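Local coordinates for protein putative glycoside hydrolase (Parabacteroides distasonis ATCC 8503, PDB 3GYC) that is probably a glycoside hydrolase with a TIM-barrel fold, related to sugar-binding cellulase-like proteins, whose substrate is not established, at residues 59-64 with 112-117. Numbering follows the deposited sequence.
Sequences YPHLIA and LSSWYR. With EDO (1,2-ethanediol), chain F.
S114 OG is gripped by two hydrogen bonds: it accepts from Y116 N at 3.0 Å, closing an ST turn, and bonds D57. Its chi1 of -164° sets OG anti to the backbone N, with P60 CD 3.4 Å away. The one hydrogen bond between 59-64 and 112-117, H61 NE2 to R117 O, is 2.9 Å and fairly straight at 162°, near the imidazole plane and on a carbonyl lone pair. H61 reaches it with CG in the crowded chi1 position. Y116 CD1 lies over one imidazole face, 3.8 Å from H61 ND1, and L62 CG over the opposite one; the Y116 and H61 rings meet obliquely, planes 49° apart. Buried ND1 has no hydrogen-bond partner in the model. An alanine in place of H61 would remove the NE2 donor and the ring against Y116, and would probably weaken helix 60-65's hold on the R117 loop. Y59 CE2 touches R117 CG at 3.9 Å; Y59 OH and R117 NE converge on E28. R117 NH1 bonds K74 O and an ethanediol. The contact joins the first turn of helix 60-65, following barrel strand 53-57, to the loop leaving neighbouring strand 109-113; helix 130-146 packs against P60 and Y116, strand 71-73 against Y59 and R117.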
loop_
_atom_site.group_PDB
_atom_site.type_symbol
_atom_site.label_atom_id
_atom_site.label_comp_id
_atom_site.label_asym_id
_atom_site.label_seq_id
_atom_site.Cartn_x
_atom_site.Cartn_y
_atom_site.Cartn_z
ATOM N N TYR A 59 -1.021 6.436 -11.245
ATOM C CA TYR A 59 -0.720 7.809 -11.748
ATOM C C TYR A 59 -1.952 8.397 -12.462
ATOM O O TYR A 59 -1.850 8.881 -13.612
ATOM C CB TYR A 59 0.436 7.775 -12.728
ATOM C CG TYR A 59 1.783 7.286 -12.231
ATOM C CD1 TYR A 59 2.088 5.940 -12.172
ATOM C CD2 TYR A 59 2.800 8.197 -11.906
ATOM C CE1 TYR A 59 3.354 5.501 -11.761
ATOM C CE2 TYR A 59 4.056 7.771 -11.480
ATOM C CZ TYR A 59 4.339 6.424 -11.428
ATOM O OH TYR A 59 5.593 5.991 -11.029
ATOM N N PRO A 60 -3.117 8.378 -11.796
ATOM C CA PRO A 60 -4.392 8.832 -12.426
ATOM C C PRO A 60 -4.354 10.282 -12.868
ATOM O O PRO A 60 -4.905 10.647 -13.904
ATOM C CB PRO A 60 -5.413 8.686 -11.298
ATOM C CG PRO A 60 -4.613 8.797 -10.031
ATOM C CD PRO A 60 -3.178 8.373 -10.333
ATOM N N HIS A 61 -3.724 11.111 -12.058
ATOM C CA HIS A 61 -3.536 12.522 -12.369
ATOM C C HIS A 61 -2.793 12.767 -13.693
ATOM O O HIS A 61 -3.157 13.679 -14.462
ATOM C CB HIS A 61 -2.873 13.248 -11.177
ATOM C CG HIS A 61 -1.504 12.766 -10.828
ATOM N ND1 HIS A 61 -1.234 11.458 -10.461
ATOM C CD2 HIS A 61 -0.339 13.441 -10.696
ATOM C CE1 HIS A 61 0.049 11.354 -10.176
ATOM N NE2 HIS A 61 0.614 12.538 -10.300
ATOM N N LEU A 62 -1.785 11.965 -13.976
ATOM C CA LEU A 62 -1.025 12.063 -15.203
ATOM C C LEU A 62 -1.831 11.499 -16.370
ATOM O O LEU A 62 -1.892 12.112 -17.452
ATOM C CB LEU A 62 0.331 11.364 -15.066
ATOM C CG LEU A 62 1.263 11.893 -13.961
ATOM C CD1 LEU A 62 2.638 11.239 -14.062
ATOM C CD2 LEU A 62 1.357 13.446 -13.985
ATOM N N ILE A 63 -2.482 10.344 -16.166
ATOM C CA ILE A 63 -3.273 9.754 -17.234
ATOM C C ILE A 63 -4.433 10.681 -17.627
ATOM O O ILE A 63 -4.733 10.787 -18.813
ATOM C CB ILE A 63 -3.823 8.353 -16.875
ATOM C CG1 ILE A 63 -2.676 7.337 -16.860
ATOM C CG2 ILE A 63 -4.942 7.962 -17.870
ATOM C CD1 ILE A 63 -3.055 5.916 -16.488
ATOM N N ALA A 64 -5.027 11.390 -16.660
ATOM C CA ALA A 64 -6.158 12.261 -16.934
ATOM C C ALA A 64 -5.730 13.532 -17.648
ATOM O O ALA A 64 -6.531 14.133 -18.379
ATOM C CB ALA A 64 -6.951 12.577 -15.648
ATOM N N LEU A 112 -5.276 -0.674 -7.163
ATOM C CA LEU A 112 -4.758 0.615 -7.588
ATOM C C LEU A 112 -4.791 1.600 -6.435
ATOM O O LEU A 112 -5.739 1.626 -5.628
ATOM C CB LEU A 112 -5.595 1.170 -8.731
ATOM C CG LEU A 112 -5.684 0.311 -9.977
ATOM C CD1 LEU A 112 -6.612 1.057 -10.991
ATOM C CD2 LEU A 112 -4.299 -0.063 -10.582
ATOM N N SER A 113 -3.760 2.411 -6.375
ATOM C CA SER A 113 -3.662 3.493 -5.420
ATOM C C SER A 113 -2.906 4.617 -6.123
ATOM O O SER A 113 -2.590 4.514 -7.315
ATOM C CB SER A 113 -2.878 3.001 -4.177
ATOM O OG SER A 113 -2.929 3.948 -3.128
ATOM N N SER A 114 -2.564 5.661 -5.374
ATOM C CA SER A 114 -1.638 6.692 -5.884
ATOM C C SER A 114 -0.965 7.440 -4.760
ATOM O O SER A 114 -1.557 7.656 -3.694
ATOM C CB SER A 114 -2.315 7.711 -6.807
ATOM O OG SER A 114 -1.295 8.413 -7.529
ATOM N N TRP A 115 0.285 7.788 -5.018
ATOM C CA TRP A 115 1.107 8.656 -4.192
ATOM C C TRP A 115 1.176 10.061 -4.842
ATOM O O TRP A 115 1.887 10.934 -4.356
ATOM C CB TRP A 115 2.507 8.066 -4.022
ATOM C CG TRP A 115 2.580 6.879 -3.147
ATOM C CD1 TRP A 115 3.128 6.812 -1.895
ATOM C CD2 TRP A 115 2.131 5.525 -3.462
ATOM N NE1 TRP A 115 3.064 5.490 -1.438
ATOM C CE2 TRP A 115 2.437 4.710 -2.357
ATOM C CE3 TRP A 115 1.496 4.944 -4.570
ATOM C CZ2 TRP A 115 2.116 3.337 -2.313
ATOM C CZ3 TRP A 115 1.196 3.608 -4.535
ATOM C CH2 TRP A 115 1.486 2.816 -3.396
ATOM N N TYR A 116 0.440 10.259 -5.946
ATOM C CA TYR A 116 0.368 11.539 -6.657
ATOM C C TYR A 116 1.763 12.170 -6.862
ATOM O O TYR A 116 2.063 13.276 -6.367
ATOM C CB TYR A 116 -0.602 12.451 -5.903
ATOM C CG TYR A 116 -1.975 11.867 -5.921
ATOM C CD1 TYR A 116 -2.814 12.073 -7.027
ATOM C CD2 TYR A 116 -2.454 11.105 -4.861
ATOM C CE1 TYR A 116 -4.080 11.514 -7.083
ATOM C CE2 TYR A 116 -3.719 10.527 -4.911
ATOM C CZ TYR A 116 -4.528 10.734 -6.026
ATOM O OH TYR A 116 -5.789 10.185 -6.113
ATOM N N ARG A 117 2.604 11.423 -7.567
ATOM C CA ARG A 117 3.979 11.795 -7.830
ATOM C C ARG A 117 3.997 13.166 -8.463
ATOM O O ARG A 117 3.191 13.452 -9.339
ATOM C CB ARG A 117 4.655 10.769 -8.722
ATOM C CG ARG A 117 4.838 9.419 -8.026
ATOM C CD ARG A 117 6.049 9.423 -7.062
ATOM N NE ARG A 117 7.295 9.387 -7.836
ATOM C CZ ARG A 117 8.146 10.400 -7.978
ATOM N NH1 ARG A 117 7.943 11.579 -7.381
ATOM N NH2 ARG A 117 9.214 10.239 -8.727
HETATM C C1 EDO F . 4.499 12.646 -4.003
HETATM O O1 EDO F . 4.582 11.263 -4.418
HETATM C C2 EDO F . 5.761 13.461 -4.382
HETATM O O2 EDO F . 6.222 13.226 -5.735
#